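Local coordinates for protein berberine bridge enzyme-like 28 (Arabidopsis thaliana, PDB 5D79) that acts as a secreted, FAD-dependent oxidoreductase of the berberine bridge enzyme family and takes part in adaptation to salt stress, at residues Y224-R229 with F504-R509; K279-L284 with L314-E319. All coordinates share one frame; numbering follows the deposited sequence.

Interaction 1: Y224-R229 with F504-R509; sequences YFWAIR and FERLVR
R506 and W226 make the polar-on-aromatic part of this contact. The guanidinium of R506 lies almost flat on one face of the indole, with the two planes 17° apart and their centres 3.8 Å from each other. Its central carbon sits over the pyrrole half, R506 CZ being 3.8 Å from the centroid of the W226 five-membered ring, a cation-pi geometry. Terminal NH1 hangs over the nitrogen side of the indole; R506 NH1 and W226 NE1 are 3.4 Å apart, but both are donors and the approach is one of stacking. NE1 is satisfied instead by the carbonyl O of Y413, while R506 NH2 forms a salt bridge to D223, on the same helix as W226, which probably helps to fix the rotation of the guanidinium above the ring.

The aliphatic stem of the same arginine supplies a CH-pi contact: R506 CD stands 3.5 Å from the centroid of the W226 six-membered ring, nearly on its normal. With CG anti to the backbone N (chi1 -177°) and the chain extended onward to NE, the arginine can run the length of the indole, methylenes over benzene, charge over pyrrole. The contact thus packs helix 222-227, in the PCMH-type FAD-binding region, against helix 504-514 near the C-terminus, in the berberine-like region.

Purely apolar contacts complete it. L507 crosses the indole at about a right angle, and its branched end places CD2 3.6 Å from W226 CZ3. The same methyl meets A227 CB at 4.0 Å; a side chain as small as alanine lets the helices come close here, with 6.1 Å between the CA atoms of A227 and L507. A serine in place of W226 would probably leave the R506 stem without its aromatic bed and open a gap beside L507. F500 of helix 488-500 also packs on L507.

Interaction 2: K279-L284 with L314-E319; sequences KVPDDL and LALMEE
The outer carbons of the P281 ring, CG and CD, meet the methyl fork of L316, each side chain pointing at the other's segment. Both leucine methyls rest against the CG-CD side of the ring: L316 CD2 comes to 3.7 Å from P281 CD, and L316 CD1 lies 3.8 Å from P281 CG. The leucine is carried out to the proline because its CG is anti to the backbone N (chi1 -177°), projecting the fork away from helix 310-320. Proline suits this place because its rigid ring offers a compact apolar surface at the first position of the type I beta turn that runs to L284, closed by the bond from L284 N to P281 O.

L284, at the far end of that turn, meets L316 differently. The two leucines slide past each other in opposite directions, touching through one methyl each, with L284 CD2 4.0 Å from L316 CD2. That L284 methyl also meets M317, whose side chain crosses it at about a right angle and presents its sulfur, M317 SD to L284 CD2 being 4.1 Å. The methionine chain is bent at chi2 and chi3, a flexibility that lets its thioether fold toward the leucine. Unbranched methionine and branched leucine thus fill neighbouring positions on the helix with different shapes, using van der Waals contact alone across the segments.

Around this small apolar patch, Y306 of strand 298-306 touches both L284 and L316, and R193 donates hydrogen bonds to the carbonyl oxygens of V280 and P281. The loop joins helix 263-276 to strand 284-292, so the contact lays the start of that strand, in the seven-stranded antiparallel sheet, against helix 310-320, which follows strand 298-306.

The two contacts occupy separate parts of the molecule: their centres are about 36 Å apart and their nearest atoms about 18 Å, so neither touches the other. Along the chain interaction 2 is nested within the long excursion that interaction 1 closes, since 279-284 and 314-319 both fall between 224-229 and 504-509. Interaction 1 is nearer the cofactor, with the A227 side chain about 11 Å from the bound FAD, though the contact itself is helix packing. Interaction 2 is more peripheral, its centre about 27 Å from that of the chain, against about 18 Å for interaction 1, and packs a helix beside the seven-stranded sheet.

Interaction 1: Y224-R229 with F504-R509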
loop_
_atom_site.group_PDB
_atom_site.type_symbol
_atom_site.label_atom_id
_atom_site.label_comp_id
_atom_site.label_asym_id
_atom_site.label_seq_id
_atom_site.Cartn_x
_atom_site.Cartn_y
_atom_site.Cartn_z
ATOM N N TYR A 224 14.488 6.921 14.083
ATOM C CA TYR A 224 14.651 6.241 12.813
ATOM C C TYR A 224 13.618 5.116 12.702
ATOM O O TYR A 224 12.922 4.996 11.684
ATOM C CB TYR A 224 16.082 5.700 12.692
ATOM C CG TYR A 224 16.652 5.606 11.282
ATOM C CD1 TYR A 224 15.835 5.369 10.167
ATOM C CD2 TYR A 224 18.022 5.739 11.074
ATOM C CE1 TYR A 224 16.380 5.278 8.893
ATOM C CE2 TYR A 224 18.570 5.649 9.815
ATOM C CZ TYR A 224 17.755 5.416 8.728
ATOM O OH TYR A 224 18.350 5.337 7.487
ATOM N N PHE A 225 13.520 4.304 13.758
ATOM C CA PHE A 225 12.591 3.169 13.801
ATOM C C PHE A 225 11.136 3.600 13.623
ATOM O O PHE A 225 10.293 2.862 13.113
ATOM C CB PHE A 225 12.739 2.403 15.119
ATOM C CG PHE A 225 11.956 1.118 15.154
ATOM C CD1 PHE A 225 12.326 0.046 14.352
ATOM C CD2 PHE A 225 10.846 0.986 15.972
ATOM C CE1 PHE A 225 11.597 -1.132 14.364
ATOM C CE2 PHE A 225 10.117 -0.187 15.990
ATOM C CZ PHE A 225 10.490 -1.249 15.186
ATOM N N TRP A 226 10.844 4.813 14.051
ATOM C CA TRP A 226 9.500 5.342 13.945
ATOM C C TRP A 226 9.232 5.734 12.491
ATOM O O TRP A 226 8.228 5.325 11.899
ATOM C CB TRP A 226 9.348 6.521 14.919
ATOM C CG TRP A 226 8.076 7.296 14.856
ATOM C CD1 TRP A 226 6.932 7.055 15.558
ATOM C CD2 TRP A 226 7.834 8.476 14.082
ATOM N NE1 TRP A 226 5.983 7.996 15.248
ATOM C CE2 TRP A 226 6.515 8.882 14.344
ATOM C CE3 TRP A 226 8.599 9.218 13.180
ATOM C CZ2 TRP A 226 5.947 10.003 13.738
ATOM C CZ3 TRP A 226 8.039 10.326 12.585
ATOM C CH2 TRP A 226 6.730 10.709 12.863
ATOM N N ALA A 227 10.165 6.479 11.908
ATOM C CA ALA A 227 9.986 7.050 10.578
ATOM C C ALA A 227 9.777 5.990 9.500
ATOM O O ALA A 227 8.983 6.189 8.582
ATOM C CB ALA A 227 11.174 7.924 10.224
ATOM N N ILE A 228 10.479 4.867 9.611
ATOM C CA ILE A 228 10.385 3.832 8.581
ATOM C C ILE A 228 9.064 3.068 8.654
ATOM O O ILE A 228 8.699 2.374 7.708
ATOM C CB ILE A 228 11.569 2.819 8.657
ATOM C CG1 ILE A 228 11.634 2.138 10.026
ATOM C CG2 ILE A 228 12.879 3.512 8.366
ATOM C CD1 ILE A 228 12.699 1.065 10.119
ATOM N N ARG A 229 8.338 3.202 9.764
ATOM C CA ARG A 229 7.087 2.465 9.929
ATOM C C ARG A 229 5.857 3.300 9.585
ATOM O O ARG A 229 4.934 3.421 10.403
ATOM C CB ARG A 229 6.961 1.932 11.357
ATOM C CG ARG A 229 7.930 0.801 11.681
ATOM C CD ARG A 229 7.754 0.358 13.127
ATOM N NE ARG A 229 8.195 1.399 14.057
ATOM C CZ ARG A 229 7.580 1.707 15.192
ATOM N NH1 ARG A 229 6.485 1.057 15.555
ATOM N NH2 ARG A 229 8.065 2.667 15.962
ATOM N N PHE A 504 4.181 15.346 10.231
ATOM C CA PHE A 504 5.118 15.792 9.202
ATOM C C PHE A 504 6.396 16.435 9.772
ATOM O O PHE A 504 7.492 16.161 9.283
ATOM C CB PHE A 504 4.436 16.770 8.244
ATOM C CG PHE A 504 5.367 17.352 7.203
ATOM C CD1 PHE A 504 5.840 16.561 6.155
ATOM C CD2 PHE A 504 5.763 18.686 7.268
ATOM C CE1 PHE A 504 6.691 17.090 5.194
ATOM C CE2 PHE A 504 6.612 19.220 6.317
ATOM C CZ PHE A 504 7.080 18.421 5.275
ATOM N N GLU A 505 6.258 17.264 10.807
ATOM C CA GLU A 505 7.414 17.963 11.368
ATOM C C GLU A 505 8.421 16.989 11.964
ATOM O O GLU A 505 9.617 17.120 11.717
ATOM C CB GLU A 505 6.981 18.987 12.413
ATOM C CG GLU A 505 6.244 20.177 11.810
ATOM C CD GLU A 505 7.051 20.953 10.750
ATOM O OE1 GLU A 505 8.302 21.025 10.845
ATOM O OE2 GLU A 505 6.411 21.495 9.820
ATOM N N ARG A 506 7.945 15.998 12.718
ATOM C CA ARG A 506 8.852 14.987 13.270
ATOM C C ARG A 506 9.616 14.232 12.175
ATOM O O ARG A 506 10.836 14.072 12.264
ATOM C CB ARG A 506 8.104 13.987 14.154
ATOM C CG ARG A 506 9.053 12.973 14.779
ATOM C CD ARG A 506 8.398 12.007 15.752
ATOM N NE ARG A 506 9.415 11.139 16.345
ATOM C CZ ARG A 506 9.165 10.092 17.123
ATOM N NH1 ARG A 506 7.921 9.764 17.424
ATOM N NH2 ARG A 506 10.169 9.372 17.598
ATOM N N LEU A 507 8.895 13.777 11.149
ATOM C CA LEU A 507 9.497 13.081 10.017
ATOM C C LEU A 507 10.651 13.894 9.419
ATOM O O LEU A 507 11.708 13.342 9.098
ATOM C CB LEU A 507 8.440 12.791 8.946
ATOM C CG LEU A 507 7.488 11.640 9.248
ATOM C CD1 LEU A 507 6.222 11.764 8.427
ATOM C CD2 LEU A 507 8.186 10.310 8.990
ATOM N N VAL A 508 10.432 15.206 9.288
ATOM C CA VAL A 508 11.437 16.139 8.767
ATOM C C VAL A 508 12.635 16.249 9.709
ATOM O O VAL A 508 13.782 16.304 9.260
ATOM C CB VAL A 508 10.823 17.544 8.525
ATOM C CG1 VAL A 508 11.880 18.633 8.578
ATOM C CG2 VAL A 508 10.101 17.580 7.187
ATOM N N ARG A 509 12.370 16.258 11.012
ATOM C CA ARG A 509 13.453 16.249 11.989
ATOM C C ARG A 509 14.250 14.947 11.868
ATOM O O ARG A 509 15.482 14.968 11.756
ATOM C CB ARG A 509 12.916 16.421 13.415
ATOM C CG ARG A 509 12.145 17.723 13.663
ATOM C CD ARG A 509 12.877 18.960 13.154
ATOM N NE ARG A 509 12.323 20.200 13.712
ATOM C CZ ARG A 509 11.368 20.927 13.141
ATOM N NH1 ARG A 509 10.842 20.551 11.980
ATOM N NH2 ARG A 509 10.936 22.033 13.731
#

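Interaction 2: K279-L284 with L314-E319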
loop_
_atom_site.group_PDB
_atom_site.type_symbol
_atom_site.label_atom_id
_atom_site.label_comp_id
_atom_site.label_asym_id
_atom_site.label_seq_id
_atom_site.Cartn_x
_atom_site.Cartn_y
_atom_site.Cartn_z
ATOM N N LYS A 279 -17.938 1.401 14.429
ATOM C CA LYS A 279 -18.301 1.294 15.839
ATOM C C LYS A 279 -18.645 -0.135 16.258
ATOM O O LYS A 279 -18.918 -0.381 17.432
ATOM C CB LYS A 279 -19.489 2.203 16.151
ATOM C CG LYS A 279 -19.240 3.687 15.919
ATOM C CD LYS A 279 -20.540 4.481 16.063
ATOM C CE LYS A 279 -20.401 5.884 15.512
ATOM N NZ LYS A 279 -19.821 5.875 14.133
ATOM N N VAL A 280 -18.656 -1.072 15.309
ATOM C CA VAL A 280 -18.950 -2.467 15.635
ATOM C C VAL A 280 -17.756 -3.061 16.360
ATOM O O VAL A 280 -16.721 -2.409 16.427
ATOM C CB VAL A 280 -19.278 -3.296 14.381
ATOM C CG1 VAL A 280 -20.664 -2.938 13.856
ATOM C CG2 VAL A 280 -18.206 -3.110 13.318
ATOM N N PRO A 281 -17.884 -4.288 16.918
ATOM C CA PRO A 281 -16.706 -4.811 17.625
ATOM C C PRO A 281 -15.486 -4.928 16.723
ATOM O O PRO A 281 -15.638 -5.008 15.505
ATOM C CB PRO A 281 -17.169 -6.190 18.110
ATOM C CG PRO A 281 -18.637 -6.054 18.257
ATOM C CD PRO A 281 -19.062 -5.162 17.121
ATOM N N ASP A 282 -14.301 -4.907 17.333
ATOM C CA ASP A 282 -13.021 -4.986 16.636
ATOM C C ASP A 282 -12.930 -6.223 15.762
ATOM O O ASP A 282 -12.196 -6.243 14.776
ATOM C CB ASP A 282 -11.861 -5.001 17.635
ATOM C CG ASP A 282 -11.622 -3.662 18.282
ATOM O OD1 ASP A 282 -12.392 -2.720 18.008
ATOM O OD2 ASP A 282 -10.671 -3.556 19.089
ATOM N N ASP A 283 -13.666 -7.258 16.149
ATOM C CA ASP A 283 -13.672 -8.538 15.435
ATOM C C ASP A 283 -14.381 -8.487 14.070
ATOM O O ASP A 283 -14.155 -9.342 13.226
ATOM C CB ASP A 283 -14.319 -9.622 16.313
ATOM C CG ASP A 283 -13.433 -10.049 17.478
ATOM O OD1 ASP A 283 -12.194 -9.969 17.343
ATOM O OD2 ASP A 283 -13.975 -10.468 18.526
ATOM N N LEU A 284 -15.217 -7.474 13.861
ATOM C CA LEU A 284 -16.013 -7.352 12.642
ATOM C C LEU A 284 -15.497 -6.290 11.663
ATOM O O LEU A 284 -15.460 -5.103 11.971
ATOM C CB LEU A 284 -17.479 -7.045 12.989
ATOM C CG LEU A 284 -18.461 -6.935 11.814
ATOM C CD1 LEU A 284 -18.366 -8.169 10.929
ATOM C CD2 LEU A 284 -19.891 -6.768 12.318
ATOM N N LEU A 314 -23.797 -13.558 13.006
ATOM C CA LEU A 314 -25.192 -13.361 12.617
ATOM C C LEU A 314 -25.986 -12.613 13.679
ATOM O O LEU A 314 -26.798 -11.745 13.360
ATOM C CB LEU A 314 -25.860 -14.716 12.319
ATOM C CG LEU A 314 -25.322 -15.441 11.080
ATOM C CD1 LEU A 314 -25.950 -16.818 10.917
ATOM C CD2 LEU A 314 -25.530 -14.580 9.843
ATOM N N ALA A 315 -25.752 -12.967 14.939
ATOM C CA ALA A 315 -26.424 -12.331 16.059
ATOM C C ALA A 315 -25.937 -10.903 16.203
ATOM O O ALA A 315 -26.700 -10.008 16.570
ATOM C CB ALA A 315 -26.175 -13.107 17.333
ATOM N N LEU A 316 -24.659 -10.696 15.907
ATOM C CA LEU A 316 -24.074 -9.368 15.989
ATOM C C LEU A 316 -24.618 -8.480 14.870
ATOM O O LEU A 316 -24.832 -7.283 15.064
ATOM C CB LEU A 316 -22.548 -9.450 15.929
ATOM C CG LEU A 316 -21.757 -8.148 16.079
ATOM C CD1 LEU A 316 -22.035 -7.467 17.401
ATOM C CD2 LEU A 316 -20.272 -8.417 15.932
ATOM N N MET A 317 -24.881 -9.066 13.710
ATOM C CA MET A 317 -25.262 -8.261 12.556
ATOM C C MET A 317 -26.746 -7.908 12.517
ATOM O O MET A 317 -27.132 -6.950 11.854
ATOM C CB MET A 317 -24.868 -8.972 11.259
ATOM C CG MET A 317 -23.395 -8.808 10.881
ATOM S SD MET A 317 -23.049 -7.387 9.823
ATOM C CE MET A 317 -24.069 -7.784 8.415
ATOM N N GLU A 318 -27.583 -8.678 13.203
ATOM C CA GLU A 318 -29.011 -8.346 13.279
ATOM C C GLU A 318 -29.206 -7.238 14.312
ATOM O O GLU A 318 -30.157 -6.449 14.250
ATOM C CB GLU A 318 -29.848 -9.583 13.634
ATOM C CG GLU A 318 -29.886 -10.655 12.546
ATOM C CD GLU A 318 -29.754 -12.064 13.106
ATOM O OE1 GLU A 318 -29.642 -12.197 14.347
ATOM O OE2 GLU A 318 -29.755 -13.034 12.308
ATOM N N GLU A 319 -28.267 -7.197 15.254
ATOM C CA GLU A 319 -28.212 -6.207 16.322
ATOM C C GLU A 319 -27.726 -4.837 15.836
ATOM O O GLU A 319 -28.350 -3.812 16.122
ATOM C CB GLU A 319 -27.301 -6.726 17.440
ATOM C CG GLU A 319 -26.814 -5.677 18.423
ATOM C CD GLU A 319 -27.822 -5.379 19.510
ATOM O OE1 GLU A 319 -28.937 -5.951 19.464
ATOM O OE2 GLU A 319 -27.489 -4.574 20.412
#